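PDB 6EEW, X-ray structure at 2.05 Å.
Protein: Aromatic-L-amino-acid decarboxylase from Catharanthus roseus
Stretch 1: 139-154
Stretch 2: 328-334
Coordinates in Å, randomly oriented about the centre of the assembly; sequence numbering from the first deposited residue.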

# COMPACT_ATOMS: atom_id res chain seq x y z
N VAL A 139 16.95 -7.26 -5.93
CA VAL A 139 17.01 -5.80 -5.99
C VAL A 139 17.33 -5.22 -4.63
O VAL A 139 18.06 -4.23 -4.51
CB VAL A 139 15.69 -5.23 -6.54
CG1 VAL A 139 15.48 -3.78 -6.05
CG2 VAL A 139 15.67 -5.31 -8.06
N MET A 140 16.79 -5.82 -3.56
CA MET A 140 17.10 -5.31 -2.24
C MET A 140 18.56 -5.50 -1.89
O MET A 140 19.18 -4.64 -1.27
CB MET A 140 16.19 -5.95 -1.19
CG MET A 140 14.76 -5.43 -1.24
SD MET A 140 14.63 -3.67 -0.85
CE MET A 140 14.80 -3.65 0.92
N ASP A 141 19.16 -6.61 -2.34
CA ASP A 141 20.59 -6.80 -2.10
C ASP A 141 21.44 -5.85 -2.97
O ASP A 141 22.46 -5.31 -2.50
CB ASP A 141 20.97 -8.26 -2.35
CG ASP A 141 20.71 -9.16 -1.14
OD1 ASP A 141 20.10 -8.71 -0.15
OD2 ASP A 141 21.12 -10.35 -1.17
N TRP A 142 21.03 -5.62 -4.22
CA TRP A 142 21.68 -4.60 -5.05
C TRP A 142 21.72 -3.27 -4.34
O TRP A 142 22.78 -2.64 -4.19
CB TRP A 142 20.92 -4.41 -6.36
CG TRP A 142 21.26 -5.38 -7.41
CD1 TRP A 142 21.86 -6.58 -7.25
CD2 TRP A 142 20.99 -5.23 -8.80
NE1 TRP A 142 21.99 -7.21 -8.47
CE2 TRP A 142 21.48 -6.40 -9.44
CE3 TRP A 142 20.41 -4.23 -9.58
CZ2 TRP A 142 21.39 -6.59 -10.82
CZ3 TRP A 142 20.33 -4.41 -10.95
CH2 TRP A 142 20.82 -5.58 -11.56
N LEU A 143 20.55 -2.80 -3.93
CA LEU A 143 20.46 -1.48 -3.32
C LEU A 143 21.25 -1.44 -2.02
O LEU A 143 21.97 -0.47 -1.76
CB LEU A 143 19.01 -1.13 -3.11
CG LEU A 143 18.62 0.33 -3.32
CD1 LEU A 143 19.28 0.83 -4.57
CD2 LEU A 143 17.10 0.38 -3.48
N ALA A 144 21.18 -2.51 -1.23
CA ALA A 144 21.94 -2.56 0.00
C ALA A 144 23.43 -2.38 -0.27
O ALA A 144 24.12 -1.69 0.49
CB ALA A 144 21.68 -3.89 0.71
N GLN A 145 23.94 -3.01 -1.33
CA GLN A 145 25.35 -2.87 -1.67
C GLN A 145 25.67 -1.46 -2.15
O GLN A 145 26.73 -0.92 -1.82
CB GLN A 145 25.74 -3.87 -2.76
CG GLN A 145 25.61 -5.32 -2.37
CD GLN A 145 25.83 -6.22 -3.56
OE1 GLN A 145 26.96 -6.40 -4.00
NE2 GLN A 145 24.75 -6.75 -4.14
N ILE A 146 24.80 -0.86 -2.97
CA ILE A 146 25.07 0.52 -3.36
C ILE A 146 25.15 1.39 -2.12
O ILE A 146 26.04 2.23 -1.98
CB ILE A 146 23.99 1.03 -4.35
CG1 ILE A 146 24.07 0.28 -5.68
CG2 ILE A 146 24.18 2.50 -4.64
CD1 ILE A 146 22.74 0.26 -6.41
N LEU A 147 24.24 1.17 -1.17
CA LEU A 147 24.31 1.91 0.08
C LEU A 147 25.47 1.46 0.95
O LEU A 147 25.66 2.04 2.02
CB LEU A 147 23.00 1.75 0.85
CG LEU A 147 21.76 2.31 0.14
CD1 LEU A 147 20.45 1.87 0.82
CD2 LEU A 147 21.85 3.83 0.00
N LYS A 148 26.22 0.44 0.52
CA LYS A 148 27.36 -0.08 1.29
C LYS A 148 26.95 -0.46 2.70
O LYS A 148 27.66 -0.18 3.68
CB LYS A 148 28.54 0.89 1.30
CG LYS A 148 29.20 1.10 -0.08
CD LYS A 148 30.34 2.10 0.01
CE LYS A 148 30.90 2.46 -1.37
NZ LYS A 148 31.42 1.28 -2.13
N LEU A 149 25.81 -1.14 2.81
CA LEU A 149 25.37 -1.70 4.08
C LEU A 149 26.11 -3.01 4.36
O LEU A 149 26.51 -3.72 3.43
CB LEU A 149 23.87 -1.97 4.05
CG LEU A 149 22.95 -0.80 3.66
CD1 LEU A 149 21.49 -1.26 3.72
CD2 LEU A 149 23.18 0.40 4.58
N PRO A 150 26.29 -3.36 5.62
CA PRO A 150 26.94 -4.63 5.94
C PRO A 150 26.11 -5.82 5.45
O PRO A 150 24.93 -5.70 5.13
CB PRO A 150 27.04 -4.62 7.47
CG PRO A 150 26.04 -3.58 7.93
CD PRO A 150 25.93 -2.57 6.81
N LYS A 151 26.79 -6.96 5.32
CA LYS A 151 26.12 -8.18 4.88
C LYS A 151 24.99 -8.60 5.83
O LYS A 151 24.17 -9.45 5.47
CB LYS A 151 27.14 -9.31 4.73
CG LYS A 151 27.78 -9.42 3.34
CD LYS A 151 26.79 -10.05 2.34
CE LYS A 151 27.43 -10.32 0.98
NZ LYS A 151 27.83 -9.08 0.24
N SER A 152 24.95 -8.06 7.04
CA SER A 152 23.91 -8.41 7.98
C SER A 152 22.55 -7.84 7.60
O SER A 152 21.55 -8.14 8.27
CB SER A 152 24.31 -7.93 9.38
OG SER A 152 24.62 -6.55 9.37
N PHE A 153 22.46 -7.05 6.53
CA PHE A 153 21.20 -6.54 6.01
C PHE A 153 20.81 -7.18 4.68
O PHE A 153 19.89 -6.70 4.02
CB PHE A 153 21.25 -5.02 5.84
CG PHE A 153 21.35 -4.27 7.14
CD1 PHE A 153 20.20 -3.95 7.86
CD2 PHE A 153 22.60 -3.88 7.65
CE1 PHE A 153 20.26 -3.25 9.06
CE2 PHE A 153 22.68 -3.17 8.85
CZ PHE A 153 21.49 -2.86 9.57
N MET A 154 21.53 -8.21 4.24
CA MET A 154 21.34 -8.77 2.91
C MET A 154 20.85 -10.20 2.98
O MET A 154 21.25 -10.98 3.85
CB MET A 154 22.65 -8.73 2.09
CG MET A 154 23.22 -7.37 1.96
SD MET A 154 24.75 -7.33 1.01
CE MET A 154 25.15 -5.60 1.22
N THR A 328 8.80 2.19 -1.00
CA THR A 328 9.63 2.35 0.18
C THR A 328 10.43 1.08 0.43
O THR A 328 9.88 -0.02 0.32
CB THR A 328 8.77 2.71 1.38
OG1 THR A 328 8.32 4.05 1.20
CG2 THR A 328 9.54 2.58 2.66
N CYS A 329 11.72 1.20 0.68
CA CYS A 329 12.58 0.06 0.95
C CYS A 329 12.86 -0.02 2.44
O CYS A 329 13.17 1.00 3.07
CB CYS A 329 13.90 0.16 0.19
SG CYS A 329 13.73 0.25 -1.57
N LEU A 330 12.78 -1.24 2.97
CA LEU A 330 13.01 -1.50 4.39
C LEU A 330 13.98 -2.65 4.50
O LEU A 330 13.80 -3.68 3.84
CB LEU A 330 11.72 -1.84 5.11
CG LEU A 330 11.80 -2.36 6.54
CD1 LEU A 330 12.17 -1.23 7.50
CD2 LEU A 330 10.47 -2.99 6.91
N TRP A 331 15.07 -2.43 5.22
CA TRP A 331 16.02 -3.46 5.56
C TRP A 331 15.98 -3.74 7.06
O TRP A 331 15.82 -2.82 7.88
CB TRP A 331 17.44 -3.07 5.16
CG TRP A 331 17.71 -2.97 3.69
CD1 TRP A 331 18.23 -3.94 2.87
CD2 TRP A 331 17.55 -1.81 2.89
NE1 TRP A 331 18.39 -3.44 1.60
CE2 TRP A 331 17.98 -2.13 1.58
CE3 TRP A 331 17.08 -0.52 3.14
CZ2 TRP A 331 17.94 -1.22 0.54
CZ3 TRP A 331 17.02 0.38 2.11
CH2 TRP A 331 17.45 0.03 0.82
N VAL A 332 16.16 -5.01 7.40
CA VAL A 332 16.12 -5.46 8.78
C VAL A 332 17.28 -6.42 9.00
O VAL A 332 17.53 -7.32 8.18
CB VAL A 332 14.78 -6.12 9.14
CG1 VAL A 332 14.82 -6.63 10.55
CG2 VAL A 332 13.68 -5.10 9.00
N LYS A 333 17.99 -6.22 10.11
CA LYS A 333 19.17 -7.01 10.40
C LYS A 333 18.80 -8.39 10.92
O LYS A 333 19.55 -9.35 10.70
CB LYS A 333 20.05 -6.26 11.41
CG LYS A 333 21.44 -6.83 11.60
CD LYS A 333 22.31 -5.86 12.39
CE LYS A 333 21.76 -5.64 13.78
NZ LYS A 333 22.55 -4.60 14.50
N GLN A 334 17.66 -8.51 11.61
CA GLN A 334 17.17 -9.79 12.11
C GLN A 334 15.75 -10.02 11.58
O GLN A 334 14.76 -9.76 12.28
CB GLN A 334 17.22 -9.83 13.63
CG GLN A 334 18.64 -9.91 14.16
CD GLN A 334 18.68 -10.09 15.66
OE1 GLN A 334 18.48 -9.14 16.42
NE2 GLN A 334 18.94 -11.32 16.10

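The indole of Trp-331 is clamped on both faces and hydrogen-bonded at its nitrogen, all by residues of the other stretch. Met-140 CE lies over one face, 3.6 Å from the centroid of the five-membered ring, and Leu-149 CD1 covers the opposite face, 4.0 Å from the same centroid; both are CH-pi contacts. Trp-331 NE1 donates to Met-140 O (3.2 Å, 163° at the hydrogen), an oxygen that also accepts the helical bond from Ala-144 N (2.9 Å), so the indole joins the helix without breaking its ladder. Helix 139-146 crosses strand 328-332 nearly at right angles (80°), its axis 10.0 Å away at closest approach. Apolar carbons fill the gap: Leu-143 CB meets Trp-331 CZ2 at the ring edge (3.8 Å), and Leu-147 CD1 approaches Trp-331 CH2 (3.5 Å). Cys-329, like Trp-331, points toward the helix, and its SG packs against Leu-143 CD2 (3.9 Å). A Schellman motif at Lys-148 ends the helix, and the chain beyond it brings Leu-149 to the indole. Farther on, the backbones draw together, with Phe-153 CA 4.9 Å from Lys-333 CA. Lys-333 CG sits over one face of the Phe-153 ring, and Lys-333 CA makes a CA-H...O contact with Ser-152 O (3.4 Å).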